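Local coordinates for insecticidal crystal protein Cry35Ab1 (Bacillus thuringiensis, PDB 4JP0), which serves as one component of a binary insecticidal toxin active against western corn rootworm, both proteins being needed for maximal toxicity, at residues 122-127 with 131-136; 99-102 with 108-111; 13-18 with 116-121. All coordinates share one frame; numbering follows the deposited sequence.

Contact 1 of 3, residues 122-127 with 131-136; sequences RLTDES and PNQQWN
Gln133 reaches across to the backbone of Asp125-Ser127 in a polar contact at the surface of the lectin-like domain, where the chain leaves strand 121-124 and turns back toward strand 135-142. Two nearly linear hydrogen bonds are the evidence. Gln133 NE2 donates to Asp125 O at 3.0 Å, and Ser127 N donates to Gln133 OE1, also at 3.0 Å, with an N-H...O angle of 172°. The two are not equivalent in direction: Ser127 N lies in the carbonyl plane on a lone pair of OE1, whereas NE2 approaches Asp125 O from above its carbonyl plane. The reach comes from an extended chain, with CG beside the backbone N of Gln133 (chi1 -69°) and CD anti to CA (chi2 -178°). Water 1 adds a third tie, giving one proton to Ser127 O at 2.7 Å and one to Gln133 OE1 at 2.9 Å; OE1 therefore accepts twice. NE2 likewise has a second partner, Thr111 OG1 on strand 109-112, which fixes the rotation of the amide.

Gln133 is buried, and its neighbours include Thr124, Glu126 and Val109. The methyl CG2 of Thr124 comes within 3.5 Å of Gln133 NE2, the side chains crossing at about a right angle. Glu126 lays its CG 3.9 Å from Gln133 OE1, while its carboxylate, steeply inclined to the amide plane, forms a salt bridge with Lys94 through OE1. Two residues on, Trp135 gives its NE1 to Leu110 O inside the domain. A glutamine bonded to a neighbouring turn and a buried tryptophan two positions later are the hallmarks of the QxW motif of ricin-type beta-trefoils, consistent with this domain's family.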
loop_
_atom_site.group_PDB
_atom_site.type_symbol
_atom_site.label_atom_id
_atom_site.label_comp_id
_atom_site.label_asym_id
_atom_site.label_seq_id
_atom_site.Cartn_x
_atom_site.Cartn_y
_atom_site.Cartn_z
ATOM N N ARG A 122 17.303 -29.447 5.129
ATOM C CA ARG A 122 18.390 -28.466 5.127
ATOM C C ARG A 122 18.425 -27.742 3.790
ATOM O O ARG A 122 17.753 -28.144 2.863
ATOM C CB ARG A 122 19.702 -29.247 5.242
ATOM C CG ARG A 122 19.950 -29.953 6.612
ATOM C CD ARG A 122 20.094 -28.941 7.772
ATOM N NE ARG A 122 20.400 -29.534 9.084
ATOM C CZ ARG A 122 19.510 -29.859 10.000
ATOM N NH1 ARG A 122 18.216 -29.682 9.760
ATOM N NH2 ARG A 122 19.916 -30.320 11.184
ATOM N N LEU A 123 19.201 -26.655 3.696
ATOM C CA LEU A 123 19.409 -25.991 2.435
ATOM C C LEU A 123 20.770 -26.468 1.987
ATOM O O LEU A 123 21.707 -26.531 2.808
ATOM C CB LEU A 123 19.484 -24.475 2.614
ATOM C CG LEU A 123 18.114 -23.826 2.882
ATOM C CD1 LEU A 123 18.370 -22.369 3.112
ATOM C CD2 LEU A 123 17.246 -24.000 1.641
ATOM N N THR A 124 20.876 -26.861 0.720
ATOM C CA THR A 124 22.193 -27.126 0.155
ATOM C C THR A 124 22.223 -26.811 -1.338
ATOM O O THR A 124 21.228 -26.362 -1.914
ATOM C CB THR A 124 22.688 -28.524 0.468
ATOM O OG1 THR A 124 24.094 -28.577 0.173
ATOM C CG2 THR A 124 22.045 -29.521 -0.468
ATOM N N ASP A 125 23.382 -26.970 -1.956
ATOM C CA ASP A 125 23.511 -26.585 -3.347
ATOM C C ASP A 125 22.693 -27.491 -4.254
ATOM O O ASP A 125 22.622 -28.699 -4.031
ATOM C CB ASP A 125 24.973 -26.613 -3.707
ATOM C CG ASP A 125 25.807 -25.995 -2.618
ATOM O OD1 ASP A 125 25.821 -24.746 -2.514
ATOM O OD2 ASP A 125 26.445 -26.677 -1.789
ATOM N N GLU A 126 22.071 -26.907 -5.278
ATOM C CA GLU A 126 21.245 -27.696 -6.178
ATOM C C GLU A 126 22.090 -28.652 -7.029
ATOM O O GLU A 126 23.163 -28.271 -7.576
ATOM C CB GLU A 126 20.410 -26.786 -7.079
ATOM C CG GLU A 126 19.420 -27.612 -7.899
ATOM C CD GLU A 126 18.411 -26.798 -8.684
ATOM O OE1 GLU A 126 18.387 -25.554 -8.584
ATOM O OE2 GLU A 126 17.628 -27.429 -9.418
ATOM N N SER A 127 21.654 -29.902 -7.116
ATOM C CA SER A 127 22.379 -30.850 -7.934
ATOM C C SER A 127 21.548 -31.212 -9.184
ATOM O O SER A 127 20.373 -30.878 -9.267
ATOM C CB SER A 127 22.825 -32.083 -7.153
ATOM O OG SER A 127 21.708 -32.761 -6.661
ATOM N N PRO A 131 16.333 -36.392 -6.354
ATOM C CA PRO A 131 14.918 -36.515 -5.994
ATOM C C PRO A 131 14.672 -35.950 -4.597
ATOM O O PRO A 131 13.526 -35.584 -4.305
ATOM C CB PRO A 131 14.682 -38.033 -6.050
ATOM C CG PRO A 131 16.043 -38.605 -5.847
ATOM C CD PRO A 131 16.961 -37.696 -6.642
ATOM N N ASN A 132 15.713 -35.894 -3.749
ATOM C CA ASN A 132 15.586 -35.320 -2.410
ATOM C C ASN A 132 15.470 -33.779 -2.394
ATOM O O ASN A 132 15.175 -33.174 -1.358
ATOM C CB ASN A 132 16.731 -35.796 -1.519
ATOM C CG ASN A 132 16.545 -37.272 -1.096
ATOM O OD1 ASN A 132 15.720 -37.573 -0.229
ATOM N ND2 ASN A 132 17.266 -38.180 -1.740
ATOM N N GLN A 133 15.627 -33.171 -3.552
ATOM C CA GLN A 133 15.476 -31.740 -3.699
ATOM C C GLN A 133 14.175 -31.415 -4.453
ATOM O O GLN A 133 13.948 -30.283 -4.854
ATOM C CB GLN A 133 16.712 -31.185 -4.436
ATOM C CG GLN A 133 17.973 -31.280 -3.533
ATOM C CD GLN A 133 19.203 -30.694 -4.187
ATOM O OE1 GLN A 133 19.258 -30.600 -5.402
ATOM N NE2 GLN A 133 20.166 -30.241 -3.378
ATOM N N GLN A 134 13.288 -32.404 -4.593
ATOM C CA GLN A 134 12.022 -32.154 -5.276
ATOM C C GLN A 134 10.859 -32.238 -4.259
ATOM O O GLN A 134 10.834 -33.127 -3.408
ATOM C CB GLN A 134 11.769 -33.147 -6.407
ATOM C CG GLN A 134 12.973 -33.468 -7.320
ATOM C CD GLN A 134 13.542 -32.236 -7.960
ATOM O OE1 GLN A 134 12.799 -31.453 -8.548
ATOM N NE2 GLN A 134 14.874 -32.062 -7.874
ATOM N N TRP A 135 9.878 -31.354 -4.414
ATOM C CA TRP A 135 8.813 -31.168 -3.432
ATOM C C TRP A 135 7.457 -31.030 -4.101
ATOM O O TRP A 135 7.341 -30.459 -5.188
ATOM C CB TRP A 135 9.094 -29.882 -2.612
ATOM C CG TRP A 135 10.428 -29.947 -1.921
ATOM C CD1 TRP A 135 11.624 -29.619 -2.436
ATOM C CD2 TRP A 135 10.688 -30.537 -0.645
ATOM N NE1 TRP A 135 12.635 -29.912 -1.551
ATOM C CE2 TRP A 135 12.087 -30.481 -0.433
ATOM C CE3 TRP A 135 9.871 -31.037 0.376
ATOM C CZ2 TRP A 135 12.695 -30.932 0.742
ATOM C CZ3 TRP A 135 10.467 -31.478 1.563
ATOM C CH2 TRP A 135 11.878 -31.426 1.735
ATOM N N ASN A 136 6.432 -31.530 -3.409
ATOM C CA ASN A 136 5.075 -31.460 -3.883
ATOM C C ASN A 136 4.271 -30.560 -2.991
ATOM O O ASN A 136 4.457 -30.589 -1.789
ATOM C CB ASN A 136 4.473 -32.854 -3.844
ATOM C CG ASN A 136 5.169 -33.795 -4.826
ATOM O OD1 ASN A 136 5.398 -33.439 -5.997
ATOM N ND2 ASN A 136 5.544 -34.966 -4.351
HETATM O O HOH W 1 18.079 -31.415 -7.965
#

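Contact 2 of 3, residues 99-102 with 108-111; sequences SYVI and KVLT
Val101, the first residue of 99-102 to touch 108-111, meets Val109 methyl to methyl: CG1 of Val101 lies 3.5 Å from CG1 of Val109, and the side chains run at a slant to each other. CG1 of Val101 stands trans to its own backbone N (chi1 170°), which directs that branch at the other strand. Next in sequence, Ile102 contributes both backbone and side chain. Its N donates to water 2 at 2.9 Å, and the same water lies 2.9 Å from Leu110 O, placed to link the two main chains. Its O accepts from Leu110 N at 2.8 Å, the donor lying almost in line with the carbonyl bond (C=O...N 169°). Val109 CA approaches the same oxygen at 3.3 Å in a CA-H...O contact. Beyond the backbone, Ile102 and Leu110 lie side by side and point the same way, with CD1 of Ile102 3.8 Å from CD2 of Leu110; Trp91 packs on Ile102 and Ile121 on Leu110, extending this apolar layer.

The short strand segments run at 113° to each other, N to C, and their axes come no nearer than 5.7 Å, too skewed for a regular ladder, which fits one direct backbone bond supplemented by a water. Through Leu110 this strand crossing abuts Trp135, the tryptophan of the QxW motif, consistent with the beta-trefoil expected of the ricin-type lectin family.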
loop_
_atom_site.group_PDB
_atom_site.type_symbol
_atom_site.label_atom_id
_atom_site.label_comp_id
_atom_site.label_asym_id
_atom_site.label_seq_id
_atom_site.Cartn_x
_atom_site.Cartn_y
_atom_site.Cartn_z
ATOM N N SER A 99 7.154 -31.837 -9.993
ATOM C CA SER A 99 7.324 -31.359 -8.629
ATOM C C SER A 99 7.870 -29.930 -8.625
ATOM O O SER A 99 7.755 -29.231 -9.573
ATOM C CB SER A 99 8.232 -32.300 -7.880
ATOM O OG SER A 99 7.679 -33.570 -7.768
ATOM N N TYR A 100 8.474 -29.536 -7.547
ATOM C CA TYR A 100 9.036 -28.197 -7.451
ATOM C C TYR A 100 10.347 -28.180 -6.710
ATOM O O TYR A 100 10.564 -28.966 -5.806
ATOM C CB TYR A 100 8.113 -27.286 -6.636
ATOM C CG TYR A 100 6.773 -26.976 -7.249
ATOM C CD1 TYR A 100 5.634 -27.686 -6.882
ATOM C CD2 TYR A 100 6.632 -25.954 -8.169
ATOM C CE1 TYR A 100 4.396 -27.388 -7.414
ATOM C CE2 TYR A 100 5.383 -25.648 -8.704
ATOM C CZ TYR A 100 4.273 -26.368 -8.330
ATOM O OH TYR A 100 3.034 -26.064 -8.884
ATOM N N VAL A 101 11.206 -27.243 -7.086
ATOM C CA VAL A 101 12.432 -26.980 -6.346
ATOM C C VAL A 101 12.144 -25.731 -5.536
ATOM O O VAL A 101 11.558 -24.751 -6.076
ATOM C CB VAL A 101 13.620 -26.710 -7.305
ATOM C CG1 VAL A 101 14.870 -26.176 -6.534
ATOM C CG2 VAL A 101 13.945 -27.991 -8.094
ATOM N N ILE A 102 12.488 -25.759 -4.246
ATOM C CA ILE A 102 12.223 -24.618 -3.376
ATOM C C ILE A 102 13.564 -24.011 -3.060
ATOM O O ILE A 102 14.417 -24.632 -2.441
ATOM C CB ILE A 102 11.427 -25.036 -2.102
ATOM C CG1 ILE A 102 10.047 -25.555 -2.519
ATOM C CG2 ILE A 102 11.264 -23.835 -1.183
ATOM C CD1 ILE A 102 9.247 -26.321 -1.418
ATOM N N LYS A 108 20.606 -21.503 -2.290
ATOM C CA LYS A 108 20.559 -22.939 -1.967
ATOM C C LYS A 108 19.123 -23.438 -2.044
ATOM O O LYS A 108 18.194 -22.630 -2.048
ATOM C CB LYS A 108 21.137 -23.208 -0.577
ATOM C CG LYS A 108 22.607 -22.728 -0.491
ATOM C CD LYS A 108 23.322 -23.136 0.797
ATOM C CE LYS A 108 24.438 -22.152 1.154
ATOM N NZ LYS A 108 25.260 -22.624 2.308
ATOM N N VAL A 109 18.940 -24.759 -2.057
ATOM C CA VAL A 109 17.606 -25.303 -2.250
ATOM C C VAL A 109 17.270 -26.275 -1.142
ATOM O O VAL A 109 18.155 -26.905 -0.558
ATOM C CB VAL A 109 17.445 -25.979 -3.653
ATOM C CG1 VAL A 109 17.751 -25.002 -4.830
ATOM C CG2 VAL A 109 18.351 -27.263 -3.775
ATOM N N LEU A 110 15.974 -26.394 -0.866
ATOM C CA LEU A 110 15.465 -27.282 0.179
ATOM C C LEU A 110 15.817 -28.727 -0.173
ATOM O O LEU A 110 15.497 -29.210 -1.275
ATOM C CB LEU A 110 13.945 -27.159 0.206
ATOM C CG LEU A 110 13.233 -27.404 1.509
ATOM C CD1 LEU A 110 13.706 -26.295 2.482
ATOM C CD2 LEU A 110 11.678 -27.408 1.317
ATOM N N THR A 111 16.446 -29.420 0.771
ATOM C CA THR A 111 16.925 -30.782 0.565
ATOM C C THR A 111 16.613 -31.712 1.759
ATOM O O THR A 111 16.955 -31.402 2.912
ATOM C CB THR A 111 18.426 -30.689 0.397
ATOM O OG1 THR A 111 18.715 -29.782 -0.690
ATOM C CG2 THR A 111 19.011 -31.995 -0.048
HETATM O O HOH W 2 14.310 -27.861 -3.558
#

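Contact 3 of 3, residues 13-18 with 116-121; sequences HANGLY and QALGLI
Asn15 and Leu118 lie alongside each other, running in opposite senses, and the asparagine can be followed outward atom by atom. CB is 4.0 Å from Leu118 CD1. CG, set between the backbone N and the carbonyl carbon of its own residue (chi1 70°), keeps about the same spacing from that methyl. At the end the two amide atoms part company: ND2 comes closest, 3.6 Å from Leu118 CD1, whereas OD1 turns back on its own loop and accepts from Leu17 N at 2.9 Å. That bond, with the donor tilted 20° from the carbonyl plane, closes an Asx turn over Gly16, whose positive phi suits glycine.

The turn presents Leu17 to the same methyl. Leu17 CD1 lies 3.9 Å from Leu118 CD1, the two leucines crossing near a right angle, and 4.2 Å from Gly119 N. Leu118 itself is carried by a type II beta turn closed by Leu120 N and Ala117 O at 2.9 Å; Gly119 takes the third position, where a side chain would collide with the preceding carbonyl oxygen. Leu32 of strand 31-33 packs against both Asn15 and Leu17 and is backbone-bonded to Gly119.

Across the interface the loops meet by van der Waals contact, chiefly at Leu118 CD1, while polar bonds lie within each loop or go to outside residues such as Leu32: a small surface contact without directional bonds.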
loop_
_atom_site.group_PDB
_atom_site.type_symbol
_atom_site.label_atom_id
_atom_site.label_comp_id
_atom_site.label_asym_id
_atom_site.label_seq_id
_atom_site.Cartn_x
_atom_site.Cartn_y
_atom_site.Cartn_z
ATOM N N HIS A 13 9.454 -35.416 -2.563
ATOM C CA HIS A 13 9.297 -36.390 -3.651
ATOM C C HIS A 13 9.960 -37.727 -3.337
ATOM O O HIS A 13 9.364 -38.770 -3.576
ATOM C CB HIS A 13 9.886 -35.809 -4.941
ATOM C CG HIS A 13 9.937 -36.770 -6.100
ATOM N ND1 HIS A 13 8.830 -37.093 -6.853
ATOM C CD2 HIS A 13 10.982 -37.376 -6.700
ATOM C CE1 HIS A 13 9.182 -37.886 -7.848
ATOM N NE2 HIS A 13 10.481 -38.092 -7.765
ATOM N N ALA A 14 11.177 -37.693 -2.796
ATOM C CA ALA A 14 11.923 -38.935 -2.535
ATOM C C ALA A 14 11.364 -39.761 -1.385
ATOM O O ALA A 14 11.233 -40.963 -1.518
ATOM C CB ALA A 14 13.409 -38.664 -2.231
ATOM N N ASN A 15 11.052 -39.118 -0.267
ATOM C CA ASN A 15 10.751 -39.873 0.953
ATOM C C ASN A 15 9.318 -39.791 1.475
ATOM O O ASN A 15 8.965 -40.467 2.442
ATOM C CB ASN A 15 11.771 -39.505 2.030
ATOM C CG ASN A 15 11.616 -38.080 2.557
ATOM O OD1 ASN A 15 10.519 -37.499 2.603
ATOM N ND2 ASN A 15 12.718 -37.534 3.032
ATOM N N GLY A 16 8.521 -38.927 0.852
ATOM C CA GLY A 16 7.083 -38.833 1.129
ATOM C C GLY A 16 6.707 -38.202 2.468
ATOM O O GLY A 16 5.525 -38.215 2.864
ATOM N N LEU A 17 7.695 -37.632 3.149
ATOM C CA LEU A 17 7.500 -36.962 4.444
ATOM C C LEU A 17 7.058 -35.531 4.266
ATOM O O LEU A 17 7.306 -34.959 3.206
ATOM C CB LEU A 17 8.788 -37.055 5.252
ATOM C CG LEU A 17 9.284 -38.482 5.553
ATOM C CD1 LEU A 17 10.552 -38.349 6.403
ATOM C CD2 LEU A 17 8.187 -39.296 6.280
ATOM N N TYR A 18 6.351 -34.975 5.262
ATOM C CA TYR A 18 5.819 -33.610 5.168
ATOM C C TYR A 18 6.560 -32.599 6.041
ATOM O O TYR A 18 6.873 -32.874 7.208
ATOM C CB TYR A 18 4.353 -33.605 5.587
ATOM C CG TYR A 18 3.473 -34.300 4.555
ATOM C CD1 TYR A 18 3.436 -35.692 4.440
ATOM C CD2 TYR A 18 2.669 -33.562 3.712
ATOM C CE1 TYR A 18 2.601 -36.333 3.464
ATOM C CE2 TYR A 18 1.837 -34.183 2.745
ATOM C CZ TYR A 18 1.823 -35.568 2.637
ATOM O OH TYR A 18 1.018 -36.165 1.689
ATOM N N GLN A 116 20.876 -41.599 8.287
ATOM C CA GLN A 116 20.846 -41.175 9.678
ATOM C C GLN A 116 20.228 -39.798 9.751
ATOM O O GLN A 116 19.812 -39.360 10.820
ATOM C CB GLN A 116 22.231 -41.143 10.302
ATOM C CG GLN A 116 22.865 -42.509 10.561
ATOM C CD GLN A 116 22.076 -43.370 11.547
ATOM O OE1 GLN A 116 22.039 -43.076 12.750
ATOM N NE2 GLN A 116 21.434 -44.419 11.038
ATOM N N ALA A 117 20.179 -39.095 8.627
ATOM C CA ALA A 117 19.532 -37.781 8.621
ATOM C C ALA A 117 18.108 -37.808 8.014
ATOM O O ALA A 117 17.549 -36.754 7.636
ATOM C CB ALA A 117 20.397 -36.779 7.882
ATOM N N LEU A 118 17.517 -38.994 7.889
ATOM C CA LEU A 118 16.132 -39.062 7.391
ATOM C C LEU A 118 15.205 -38.391 8.444
ATOM O O LEU A 118 15.285 -38.669 9.653
ATOM C CB LEU A 118 15.692 -40.501 7.147
ATOM C CG LEU A 118 14.230 -40.645 6.716
ATOM C CD1 LEU A 118 13.949 -40.035 5.341
ATOM C CD2 LEU A 118 13.937 -42.137 6.651
ATOM N N GLY A 119 14.388 -37.463 7.978
ATOM C CA GLY A 119 13.594 -36.646 8.880
ATOM C C GLY A 119 14.114 -35.218 8.926
ATOM O O GLY A 119 13.387 -34.328 9.342
ATOM N N LEU A 120 15.369 -34.998 8.535
ATOM C CA LEU A 120 15.936 -33.650 8.563
ATOM C C LEU A 120 15.696 -32.903 7.249
ATOM O O LEU A 120 15.554 -33.521 6.210
ATOM C CB LEU A 120 17.458 -33.699 8.822
ATOM C CG LEU A 120 17.931 -34.316 10.140
ATOM C CD1 LEU A 120 19.401 -33.950 10.340
ATOM C CD2 LEU A 120 17.098 -33.854 11.301
ATOM N N ILE A 121 15.587 -31.568 7.315
ATOM C CA ILE A 121 15.506 -30.784 6.074
ATOM C C ILE A 121 16.544 -29.655 6.195
ATOM O O ILE A 121 16.708 -29.057 7.244
ATOM C CB ILE A 121 14.064 -30.306 5.782
ATOM C CG1 ILE A 121 13.960 -29.507 4.460
ATOM C CG2 ILE A 121 13.554 -29.404 6.876
ATOM C CD1 ILE A 121 12.447 -29.220 4.163
#

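In the fold
Contacts 1 and 2 are immediate neighbours, their centres 4 Å apart, while contact 3 lies about 11 Å from the first and 13 Å from the second. Strands 109-112 and 121-124 pair antiparallel and join the first two, through Arg122 O and Thr111 N among others; Trp135 O also meets Tyr100 N. Along the chain, contact 2 is nested inside the long loop closed by contact 3, and contact 1 follows both. Ile121, of contact 3, links them by packing: its CD1 touches Leu110 and Trp135. Gln134 O and His13 N tie the loop after strand 6-12 to the approach to its antiparallel partner 135-142, so the three contacts help close one compact lectin-like domain.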